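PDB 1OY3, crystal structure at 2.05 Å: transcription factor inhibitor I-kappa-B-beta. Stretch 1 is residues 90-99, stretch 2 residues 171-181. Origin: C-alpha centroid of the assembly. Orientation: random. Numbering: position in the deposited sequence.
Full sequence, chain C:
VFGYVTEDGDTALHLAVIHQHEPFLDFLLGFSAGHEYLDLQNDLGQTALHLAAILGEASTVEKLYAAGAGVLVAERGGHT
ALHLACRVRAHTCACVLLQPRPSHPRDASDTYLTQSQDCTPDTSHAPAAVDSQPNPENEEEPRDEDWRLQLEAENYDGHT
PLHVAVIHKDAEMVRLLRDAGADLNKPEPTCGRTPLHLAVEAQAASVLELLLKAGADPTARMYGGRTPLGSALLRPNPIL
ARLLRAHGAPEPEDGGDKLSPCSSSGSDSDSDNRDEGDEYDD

Stretch 1 (90-99) AHTCACVLLQ
Stretch 2, residues 171-181: AEMVRLLRDAG

Two helices, 91-97 and 171-180, lie side by side and run almost parallel, 9° apart in direction, with axes approaching to 10.1 Å. Two pairs fix the register: the CA of His91 sits 6.0 Å from the CA of Met173, and the CA of Leu98 6.7 Å from the CA of Ala180. No hydrogen bond crosses between the stretches; fit of shape does the work, burying 401 Å² in all.

Both segments can be built as regular helix, phi near -60° and psi near -40°, apart from the last turn of the second, where Arg178 is at -55/-59, Asp179 at -56/-30 and Ala180 at -74/-13. Ala90 (-81/68) is the N-cap, its O accepting from Ala94 N at 3.1 Å. Leu98 (-77/53) leaves the first helix. Gly181 ends the second in a Schellman motif, its N 2.7 Å from Arg178 O; at phi 96° and psi 24° a CB would jam against the preceding carbonyl O, so glycine suits the turn.

At the N-terminal end the bump is His91. Its CB starts sideways, and chi1 of -57° (m) brings the ring over to the second helix, one face set against Glu172 CB. That CB lies 3.6 Å from the ring centroid and 28° off the normal, a CH-pi contact. Glu172 OE2 forms a salt bridge with Arg175 NE at 3.2 Å within its own helix.

Next comes the reverse fit. Ala94 points its CB toward the second helix but extends no further, and Met173 takes up the room: starting sideways, it bends through chi1 t, chi2 p and chi3 p until its SD lies 3.5 Å from Ala94 CB and its CE 3.9 Å from Ala90 O. A flexible, unbranched chain suits this buried place.

Leu176 is the middle knob. Pointing toward the first helix, with chi1 -88° (m) and chi2 31° between wells, it sets CD2 3.5 Å from His91 O and 4.2 Å from His91 CB.

At the C-terminal end Leu98 (m, t) points toward the second helix. Both its methyls rest near Ala180 CB, CD2 at 4.2 Å and CD1 at 4.3 Å; CD1 also reaches Leu177 CD2 at 4.2 Å and Leu176 CB at 4.4 Å. Ala180 also points toward its partner, its short side chain leaving room for the leucine. In two places a long side chain meets an alanine, Met173 on Ala94 and Leu98 on Ala180; elsewhere larger side chains pack on one another.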

ATOM      1  N   ALA C  90       7.531  13.815  -4.757  1.00 19.79           N
ATOM      2  CA  ALA C  90       7.866  15.075  -4.095  1.00 18.67           C
ATOM      3  C   ALA C  90       9.282  14.987  -3.538  1.00 18.53           C
ATOM      4  O   ALA C  90       9.491  14.968  -2.316  1.00 16.55           O
ATOM      5  CB  ALA C  90       6.874  15.362  -2.968  1.00 17.77           C
ATOM      6  N   HIS C  91      10.251  14.938  -4.448  1.00 14.56           N
ATOM      7  CA  HIS C  91      11.664  14.835  -4.103  1.00 16.03           C
ATOM      8  C   HIS C  91      12.171  15.846  -3.086  1.00 17.99           C
ATOM      9  O   HIS C  91      12.857  15.470  -2.120  1.00  9.17           O
ATOM     10  CB  HIS C  91      12.512  14.955  -5.366  1.00 19.65           C
ATOM     11  CG  HIS C  91      12.179  13.941  -6.410  1.00 20.26           C
ATOM     12  ND1 HIS C  91      12.268  12.587  -6.182  1.00 26.42           N
ATOM     13  CD2 HIS C  91      11.743  14.083  -7.683  1.00 23.44           C
ATOM     14  CE1 HIS C  91      11.899  11.936  -7.272  1.00 26.12           C
ATOM     15  NE2 HIS C  91      11.576  12.820  -8.196  1.00 25.87           N
ATOM     16  N   THR C  92      11.860  17.126  -3.310  1.00 11.58           N
ATOM     17  CA  THR C  92      12.317  18.165  -2.405  1.00 12.92           C
ATOM     18  C   THR C  92      11.699  18.019  -1.003  1.00 12.78           C
ATOM     19  O   THR C  92      12.359  18.272   0.003  1.00 16.45           O
ATOM     20  CB  THR C  92      12.034  19.570  -2.994  1.00 15.63           C
ATOM     21  OG1 THR C  92      10.659  19.673  -3.375  1.00 15.04           O
ATOM     22  CG2 THR C  92      12.903  19.810  -4.210  1.00 15.80           C
ATOM     23  N   CYS C  93      10.442  17.596  -0.931  1.00 15.01           N
ATOM     24  CA  CYS C  93       9.789  17.396   0.367  1.00 10.30           C
ATOM     25  C   CYS C  93      10.489  16.291   1.162  1.00 14.58           C
ATOM     26  O   CYS C  93      10.715  16.418   2.377  1.00 10.09           O
ATOM     27  CB  CYS C  93       8.331  17.017   0.163  1.00 16.30           C
ATOM     28  SG  CYS C  93       7.283  18.356  -0.454  1.00 19.05           S
ATOM     29  N   ALA C  94      10.839  15.207   0.473  1.00 13.30           N
ATOM     30  CA  ALA C  94      11.502  14.085   1.127  1.00 19.95           C
ATOM     31  C   ALA C  94      12.830  14.557   1.695  1.00 19.91           C
ATOM     32  O   ALA C  94      13.242  14.143   2.774  1.00 22.62           O
ATOM     33  CB  ALA C  94      11.739  12.943   0.121  1.00 10.13           C
ATOM     34  N   CYS C  95      13.492  15.425   0.938  1.00 20.06           N
ATOM     35  CA  CYS C  95      14.782  15.977   1.315  1.00 22.77           C
ATOM     36  C   CYS C  95      14.685  16.791   2.622  1.00 21.06           C
ATOM     37  O   CYS C  95      15.535  16.679   3.517  1.00 17.15           O
ATOM     38  CB  CYS C  95      15.289  16.830   0.155  1.00 23.88           C
ATOM     39  SG  CYS C  95      16.982  17.324   0.307  1.00 40.66           S
ATOM     40  N   VAL C  96      13.643  17.606   2.727  1.00 19.37           N
ATOM     41  CA  VAL C  96      13.408  18.404   3.926  1.00 17.50           C
ATOM     42  C   VAL C  96      13.223  17.475   5.131  1.00 18.30           C
ATOM     43  O   VAL C  96      13.753  17.722   6.214  1.00 21.41           O
ATOM     44  CB  VAL C  96      12.121  19.258   3.792  1.00 20.27           C
ATOM     45  CG1 VAL C  96      11.815  19.927   5.108  1.00  7.97           C
ATOM     46  CG2 VAL C  96      12.280  20.290   2.672  1.00 17.06           C
ATOM     47  N   LEU C  97      12.464  16.402   4.937  1.00 18.95           N
ATOM     48  CA  LEU C  97      12.202  15.466   6.021  1.00 18.17           C
ATOM     49  C   LEU C  97      13.388  14.595   6.407  1.00 17.89           C
ATOM     50  O   LEU C  97      13.577  14.293   7.587  1.00 14.09           O
ATOM     51  CB  LEU C  97      11.022  14.557   5.670  1.00 13.91           C
ATOM     52  CG  LEU C  97       9.642  15.209   5.528  1.00 16.48           C
ATOM     53  CD1 LEU C  97       8.648  14.165   5.054  1.00 13.23           C
ATOM     54  CD2 LEU C  97       9.201  15.823   6.859  1.00 12.78           C
ATOM     55  N   LEU C  98      14.179  14.202   5.411  1.00 16.84           N
ATOM     56  CA  LEU C  98      15.324  13.322   5.619  1.00 18.95           C
ATOM     57  C   LEU C  98      16.598  13.941   6.219  1.00 15.58           C
ATOM     58  O   LEU C  98      17.687  13.795   5.668  1.00 10.66           O
ATOM     59  CB  LEU C  98      15.655  12.631   4.291  1.00 19.64           C
ATOM     60  CG  LEU C  98      14.519  11.750   3.745  1.00 18.32           C
ATOM     61  CD1 LEU C  98      14.816  11.340   2.316  1.00 24.82           C
ATOM     62  CD2 LEU C  98      14.344  10.536   4.632  1.00 20.16           C
ATOM     63  N   GLN C  99      16.447  14.623   7.349  1.00 17.04           N
ATOM     64  CA  GLN C  99      17.565  15.256   8.057  1.00 16.89           C
ATOM     65  C   GLN C  99      17.044  15.721   9.405  1.00 18.25           C
ATOM     66  O   GLN C  99      15.841  15.748   9.623  1.00 17.47           O
ATOM     67  CB  GLN C  99      18.101  16.459   7.269  1.00 21.16           C
ATOM     68  CG  GLN C  99      17.119  17.609   7.098  1.00 15.24           C
ATOM     69  CD  GLN C  99      17.622  18.673   6.119  1.00 16.98           C
ATOM     70  OE1 GLN C  99      17.174  18.744   4.973  1.00 17.16           O
ATOM     71  NE2 GLN C  99      18.560  19.492   6.566  1.00 13.38           N
ATOM     72  N   ALA C 171      13.507   6.828  -9.633  1.00 15.62           N
ATOM     73  CA  ALA C 171      14.948   6.732  -9.477  1.00 16.91           C
ATOM     74  C   ALA C 171      15.503   7.834  -8.587  1.00 16.16           C
ATOM     75  O   ALA C 171      16.337   7.584  -7.719  1.00 14.39           O
ATOM     76  CB  ALA C 171      15.614   6.778 -10.847  1.00 16.64           C
ATOM     77  N   GLU C 172      15.044   9.057  -8.818  1.00 17.08           N
ATOM     78  CA  GLU C 172      15.487  10.185  -8.027  1.00 14.88           C
ATOM     79  C   GLU C 172      15.166   9.956  -6.543  1.00 15.14           C
ATOM     80  O   GLU C 172      16.006  10.205  -5.666  1.00 13.56           O
ATOM     81  CB  GLU C 172      14.813  11.464  -8.515  1.00 23.63           C
ATOM     82  CG  GLU C 172      15.788  12.593  -8.761  1.00 33.05           C
ATOM     83  CD  GLU C 172      16.891  12.635  -7.718  1.00 41.12           C
ATOM     84  OE1 GLU C 172      16.580  12.804  -6.520  1.00 47.96           O
ATOM     85  OE2 GLU C 172      18.071  12.491  -8.100  1.00 42.42           O
ATOM     86  N   MET C 173      13.961   9.472  -6.256  1.00 13.63           N
ATOM     87  CA  MET C 173      13.582   9.233  -4.862  1.00 16.02           C
ATOM     88  C   MET C 173      14.386   8.078  -4.269  1.00 14.44           C
ATOM     89  O   MET C 173      14.740   8.105  -3.090  1.00 14.95           O
ATOM     90  CB  MET C 173      12.086   8.930  -4.723  1.00  8.12           C
ATOM     91  CG  MET C 173      11.633   8.917  -3.243  1.00 13.42           C
ATOM     92  SD  MET C 173      11.737  10.571  -2.453  1.00 16.74           S
ATOM     93  CE  MET C 173      10.140  11.238  -3.019  1.00 14.58           C
ATOM     94  N   VAL C 174      14.672   7.071  -5.088  1.00 13.37           N
ATOM     95  CA  VAL C 174      15.454   5.929  -4.627  1.00 16.70           C
ATOM     96  C   VAL C 174      16.834   6.441  -4.203  1.00 17.33           C
ATOM     97  O   VAL C 174      17.372   6.031  -3.174  1.00 18.97           O
ATOM     98  CB  VAL C 174      15.617   4.866  -5.749  1.00 16.11           C
ATOM     99  CG1 VAL C 174      16.617   3.783  -5.326  1.00 17.80           C
ATOM    100  CG2 VAL C 174      14.279   4.237  -6.052  1.00 22.87           C
ATOM    101  N   ARG C 175      17.396   7.350  -4.993  1.00 22.60           N
ATOM    102  CA  ARG C 175      18.703   7.916  -4.679  1.00 21.60           C
ATOM    103  C   ARG C 175      18.720   8.614  -3.315  1.00 20.17           C
ATOM    104  O   ARG C 175      19.623   8.383  -2.509  1.00 18.43           O
ATOM    105  CB  ARG C 175      19.149   8.875  -5.796  1.00 22.81           C
ATOM    106  CG  ARG C 175      19.796   8.153  -6.979  1.00 22.98           C
ATOM    107  CD  ARG C 175      20.399   9.108  -7.987  1.00 26.41           C
ATOM    108  NE  ARG C 175      19.394   9.666  -8.882  1.00 33.54           N
ATOM    109  CZ  ARG C 175      19.156   9.214 -10.110  1.00 37.62           C
ATOM    110  NH1 ARG C 175      19.864   8.196 -10.592  1.00 36.91           N
ATOM    111  NH2 ARG C 175      18.202   9.770 -10.849  1.00 35.16           N
ATOM    112  N   LEU C 176      17.721   9.458  -3.059  1.00 15.09           N
ATOM    113  CA  LEU C 176      17.612  10.163  -1.784  1.00 14.85           C
ATOM    114  C   LEU C 176      17.475   9.180  -0.626  1.00 18.06           C
ATOM    115  O   LEU C 176      18.105   9.337   0.422  1.00 15.93           O
ATOM    116  CB  LEU C 176      16.402  11.102  -1.793  1.00 19.54           C
ATOM    117  CG  LEU C 176      16.577  12.528  -2.323  1.00 19.80           C
ATOM    118  CD1 LEU C 176      17.649  12.590  -3.403  1.00 29.58           C
ATOM    119  CD2 LEU C 176      15.233  13.008  -2.848  1.00 21.32           C
ATOM    120  N   LEU C 177      16.633   8.168  -0.810  1.00 19.30           N
ATOM    121  CA  LEU C 177      16.449   7.164   0.224  1.00 21.62           C
ATOM    122  C   LEU C 177      17.751   6.396   0.474  1.00 20.33           C
ATOM    123  O   LEU C 177      18.138   6.178   1.621  1.00 18.60           O
ATOM    124  CB  LEU C 177      15.323   6.204  -0.170  1.00 22.97           C
ATOM    125  CG  LEU C 177      13.937   6.871  -0.154  1.00 17.99           C
ATOM    126  CD1 LEU C 177      12.873   5.838  -0.487  1.00 18.87           C
ATOM    127  CD2 LEU C 177      13.675   7.501   1.221  1.00 21.54           C
ATOM    128  N   ARG C 178      18.416   5.988  -0.604  1.00 21.41           N
ATOM    129  CA  ARG C 178      19.674   5.261  -0.492  1.00 19.67           C
ATOM    130  C   ARG C 178      20.657   6.077   0.348  1.00 22.24           C
ATOM    131  O   ARG C 178      21.115   5.631   1.402  1.00 21.27           O
ATOM    132  CB  ARG C 178      20.261   5.019  -1.884  1.00 22.35           C
ATOM    133  CG  ARG C 178      21.688   4.475  -1.881  1.00 21.02           C
ATOM    134  CD  ARG C 178      22.325   4.667  -3.235  1.00 16.89           C
ATOM    135  NE  ARG C 178      22.510   6.084  -3.539  1.00 17.12           N
ATOM    136  CZ  ARG C 178      22.696   6.577  -4.757  1.00 15.37           C
ATOM    137  NH1 ARG C 178      22.720   5.774  -5.808  1.00 19.52           N
ATOM    138  NH2 ARG C 178      22.865   7.883  -4.927  1.00 22.70           N
ATOM    139  N   ASP C 179      20.956   7.287  -0.119  1.00 22.08           N
ATOM    140  CA  ASP C 179      21.876   8.170   0.581  1.00 22.73           C
ATOM    141  C   ASP C 179      21.422   8.419   2.020  1.00 22.36           C
ATOM    142  O   ASP C 179      22.251   8.645   2.903  1.00 20.88           O
ATOM    143  CB  ASP C 179      22.003   9.504  -0.174  1.00 23.89           C
ATOM    144  CG  ASP C 179      22.567   9.334  -1.591  1.00 26.00           C
ATOM    145  OD1 ASP C 179      22.604  10.329  -2.341  1.00 27.94           O
ATOM    146  OD2 ASP C 179      22.978   8.211  -1.961  1.00 26.77           O
ATOM    147  N   ALA C 180      20.113   8.374   2.262  1.00 21.05           N
ATOM    148  CA  ALA C 180      19.585   8.600   3.611  1.00 20.82           C
ATOM    149  C   ALA C 180      19.842   7.391   4.518  1.00 22.62           C
ATOM    150  O   ALA C 180      19.684   7.466   5.746  1.00 20.87           O
ATOM    151  CB  ALA C 180      18.090   8.902   3.552  1.00 21.28           C
ATOM    152  N   GLY C 181      20.228   6.275   3.904  1.00 20.25           N
ATOM    153  CA  GLY C 181      20.517   5.074   4.670  1.00 23.05           C
ATOM    154  C   GLY C 181      19.373   4.078   4.764  1.00 25.36           C
ATOM    155  O   GLY C 181      19.326   3.284   5.703  1.00 22.53           O
TER